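Local coordinates for protein alpha-1,6-mannanase (Bacteroides thetaiotaomicron, PDB 4V1S) that probably hydrolyses alpha-1,6-mannosidic linkages in mannan as a glycoside hydrolase of family GH76, at residues A[163-168]-A[213-218]. Numbering follows the deposited sequence.
Sequences SYLEKA and MKLYEI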
ATOM      1  N   SER A 163      17.575   0.281  11.962  1.00 14.77           N
ATOM      2  CA  SER A 163      17.477  -0.950  11.173  1.00 15.73           C
ATOM      3  C   SER A 163      16.289  -0.882  10.199  1.00 13.06           C
ATOM      4  O   SER A 163      16.387  -1.386   9.090  1.00 15.37           O
ATOM      5  CB  SER A 163      17.423  -2.193  12.065  1.00 20.20           C
ATOM      6  OG  SER A 163      16.192  -2.305  12.743  1.00 25.42           O
ATOM      7  N   TYR A 164      15.194  -0.240  10.606  1.00 12.67           N
ATOM      8  CA  TYR A 164      14.041  -0.078   9.712  1.00 13.64           C
ATOM      9  C   TYR A 164      14.417   0.790   8.497  1.00 13.05           C
ATOM     10  O   TYR A 164      14.079   0.463   7.358  1.00 14.95           O
ATOM     11  CB  TYR A 164      12.840   0.553  10.437  1.00 13.38           C
ATOM     12  CG  TYR A 164      12.298  -0.216  11.637  1.00 13.68           C
ATOM     13  CD1 TYR A 164      12.654  -1.534  11.918  1.00 15.96           C
ATOM     14  CD2 TYR A 164      11.426   0.405  12.504  1.00 14.20           C
ATOM     15  CE1 TYR A 164      12.117  -2.201  13.035  1.00 15.95           C
ATOM     16  CE2 TYR A 164      10.892  -0.239  13.593  1.00 14.79           C
ATOM     17  CZ  TYR A 164      11.225  -1.546  13.850  1.00 15.93           C
ATOM     18  OH  TYR A 164      10.687  -2.167  14.942  1.00 16.38           O
ATOM     19  N   LEU A 165      15.160   1.879   8.756  1.00 13.35           N
ATOM     20  CA  LEU A 165      15.590   2.761   7.673  1.00 13.89           C
ATOM     21  C   LEU A 165      16.594   2.074   6.724  1.00 12.40           C
ATOM     22  O   LEU A 165      16.536   2.278   5.523  1.00 13.61           O
ATOM     23  CB  LEU A 165      16.195   4.037   8.263  1.00 17.10           C
ATOM     24  CG  LEU A 165      16.565   5.085   7.219  1.00 21.78           C
ATOM     25  CD1 LEU A 165      15.329   5.553   6.440  1.00 25.18           C
ATOM     26  CD2 LEU A 165      17.280   6.246   7.866  1.00 26.34           C
ATOM     27  N   GLU A 166      17.489   1.265   7.272  1.00 13.51           N
ATOM     28  CA  GLU A 166      18.452   0.526   6.462  1.00 15.30           C
ATOM     29  C   GLU A 166      17.717  -0.353   5.443  1.00 12.08           C
ATOM     30  O   GLU A 166      18.049  -0.376   4.261  1.00 13.56           O
ATOM     31  CB  GLU A 166      19.348  -0.317   7.363  1.00 18.53           C
ATOM     32  CG  GLU A 166      20.332  -1.233   6.678  1.00 27.51           C
ATOM     33  CD  GLU A 166      21.296  -1.887   7.672  1.00 43.00           C
ATOM     34  OE1 GLU A 166      21.120  -1.720   8.911  1.00 56.19           O
ATOM     35  OE2 GLU A 166      22.237  -2.568   7.211  1.00 62.40           O
ATOM     36  N   LYS A 167      16.697  -1.070   5.911  1.00 12.03           N
ATOM     37  CA  LYS A 167      15.938  -1.939   5.011  1.00 11.92           C
ATOM     38  C   LYS A 167      15.044  -1.108   4.075  1.00 11.19           C
ATOM     39  O   LYS A 167      14.810  -1.527   2.948  1.00 11.82           O
ATOM     40  CB  LYS A 167      15.131  -2.989   5.760  1.00 14.21           C
ATOM     41  CG  LYS A 167      15.980  -4.079   6.383  1.00 16.17           C
ATOM     42  CD  LYS A 167      16.531  -5.029   5.349  1.00 17.35           C
ATOM     43  CE  LYS A 167      17.300  -6.178   5.973  1.00 17.94           C
ATOM     44  NZ  LYS A 167      18.525  -5.766   6.698  1.00 25.78           N
ATOM     45  N   ALA A 168      14.501   0.028   4.529  1.00 11.11           N
ATOM     46  CA  ALA A 168      13.752   0.905   3.609  1.00 11.92           C
ATOM     47  C   ALA A 168      14.624   1.306   2.427  1.00 11.37           C
ATOM     48  O   ALA A 168      14.201   1.248   1.276  1.00 12.39           O
ATOM     49  CB  ALA A 168      13.247   2.142   4.304  1.00 13.06           C
ATOM     50  N   MET A 213       9.949   9.738  -2.530  1.00 14.23           N
ATOM     51  CA  MET A 213       9.556  10.979  -1.872  1.00 14.93           C
ATOM     52  C   MET A 213       9.662  10.889  -0.345  1.00 13.64           C
ATOM     53  O   MET A 213      10.097  11.856   0.311  1.00 16.19           O
ATOM     54  CB  MET A 213       8.169  11.428  -2.322  1.00 14.93           C
ATOM     55  CG  MET A 213       8.122  11.841  -3.785  1.00 15.34           C
ATOM     56  SD  MET A 213       9.409  13.028  -4.283  1.00 16.77           S
ATOM     57  CE  MET A 213       9.168  14.334  -3.088  1.00 18.04           C
ATOM     58  N   LYS A 214       9.316   9.734   0.215  1.00 13.67           N
ATOM     59  CA  LYS A 214       9.445   9.539   1.651  1.00 12.90           C
ATOM     60  C   LYS A 214      10.903   9.557   2.070  1.00 15.33           C
ATOM     61  O   LYS A 214      11.262  10.213   3.061  1.00 17.92           O
ATOM     62  CB  LYS A 214       8.716   8.266   2.112  1.00 14.39           C
ATOM     63  CG  LYS A 214       7.193   8.380   2.070  1.00 15.00           C
ATOM     64  CD  LYS A 214       6.470   7.122   2.495  1.00 16.92           C
ATOM     65  CE  LYS A 214       5.009   7.447   2.788  1.00 21.42           C
ATOM     66  NZ  LYS A 214       4.865   8.115   4.103  1.00 17.41           N
ATOM     67  N   LEU A 215      11.757   8.887   1.300  1.00 14.78           N
ATOM     68  CA  LEU A 215      13.189   8.911   1.594  1.00 15.68           C
ATOM     69  C   LEU A 215      13.855  10.274   1.317  1.00 17.69           C
ATOM     70  O   LEU A 215      14.813  10.657   2.013  1.00 19.51           O
ATOM     71  CB  LEU A 215      13.914   7.768   0.892  1.00 16.69           C
ATOM     72  CG  LEU A 215      13.945   6.497   1.753  1.00 20.16           C
ATOM     73  CD1 LEU A 215      14.266   5.272   0.926  1.00 23.21           C
ATOM     74  CD2 LEU A 215      14.957   6.630   2.895  1.00 21.69           C
ATOM     75  N   TYR A 216      13.346  11.008   0.329  1.00 16.84           N
ATOM     76  CA  TYR A 216      13.793  12.376   0.108  1.00 18.67           C
ATOM     77  C   TYR A 216      13.541  13.225   1.346  1.00 19.12           C
ATOM     78  O   TYR A 216      14.412  13.975   1.794  1.00 22.04           O
ATOM     79  CB  TYR A 216      13.104  13.011  -1.113  1.00 19.36           C
ATOM     80  CG  TYR A 216      13.455  14.458  -1.274  1.00 20.75           C
ATOM     81  CD1 TYR A 216      14.757  14.837  -1.570  1.00 23.72           C
ATOM     82  CD2 TYR A 216      12.501  15.448  -1.089  1.00 22.57           C
ATOM     83  CE1 TYR A 216      15.097  16.173  -1.694  1.00 27.10           C
ATOM     84  CE2 TYR A 216      12.825  16.786  -1.205  1.00 28.91           C
ATOM     85  CZ  TYR A 216      14.121  17.140  -1.522  1.00 26.79           C
ATOM     86  OH  TYR A 216      14.471  18.465  -1.641  1.00 33.73           O
ATOM     87  N   GLU A 217      12.343  13.117   1.898  1.00 18.94           N
ATOM     88  CA  GLU A 217      11.996  13.901   3.076  1.00 20.98           C
ATOM     89  C   GLU A 217      12.900  13.532   4.250  1.00 21.64           C
ATOM     90  O   GLU A 217      13.361  14.408   4.979  1.00 25.31           O
ATOM     91  CB  GLU A 217      10.523  13.713   3.417  1.00 24.02           C
ATOM     92  CG  GLU A 217       9.602  14.372   2.402  1.00 25.65           C
ATOM     93  CD  GLU A 217       8.135  14.369   2.794  1.00 41.63           C
ATOM     94  OE1 GLU A 217       7.759  13.749   3.837  1.00 50.52           O
ATOM     95  OE2 GLU A 217       7.342  14.975   2.020  1.00 46.43           O
ATOM     96  N   ILE A 218      13.193  12.249   4.407  1.00 20.79           N
ATOM     97  CA  ILE A 218      14.044  11.791   5.499  1.00 20.08           C
ATOM     98  C   ILE A 218      15.509  12.202   5.308  1.00 22.55           C
ATOM     99  O   ILE A 218      16.151  12.729   6.242  1.00 26.01           O
ATOM    100  CB  ILE A 218      13.941  10.256   5.676  1.00 19.85           C
ATOM    101  CG1 ILE A 218      12.559   9.911   6.227  1.00 20.88           C
ATOM    102  CG2 ILE A 218      15.035   9.722   6.600  1.00 21.00           C
ATOM    103  CD1 ILE A 218      12.155   8.462   6.028  1.00 20.18           C
TER
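In the (alpha/alpha)6 barrel characteristic of family GH76, helices 162-177 and 202-219 meet where L165 and A168 face L215 and I218. Each helix contributes two residues three apart, about one turn along the helix. The short segments run at 132° to each other and their axes approach no closer than 12.1 Å, so the leucine and isoleucine branches do the bridging. L165 carries most of it from its side. It leaves its helix at an angle to the partner rather than straight at it, but with CG anti to the backbone N (chi1 -175°) the branched end swings across, and CD1 reaches CD2 of L215 at 3.7 Å. The same CD1 lies 4.2 Å from CG2 of I218, so one methyl touches both L215 and I218. The L165 and L215 side chains meet at a slant, whereas L165 and I218 run past one another in opposing directions. The other methyl of L215, CD1, sits 4.0 Å from the carbonyl O of A168, whose CB points toward helix 202-219. Helix 142-159 reaches both partners: its Y156 touches L165, and its D154 forms a salt bridge with K214. With only 149 Å² buried between the segments and purely van der Waals contact across them, this is a modest apolar join held by dispersion, mainly between methyl groups, without a polar bond to fix its direction.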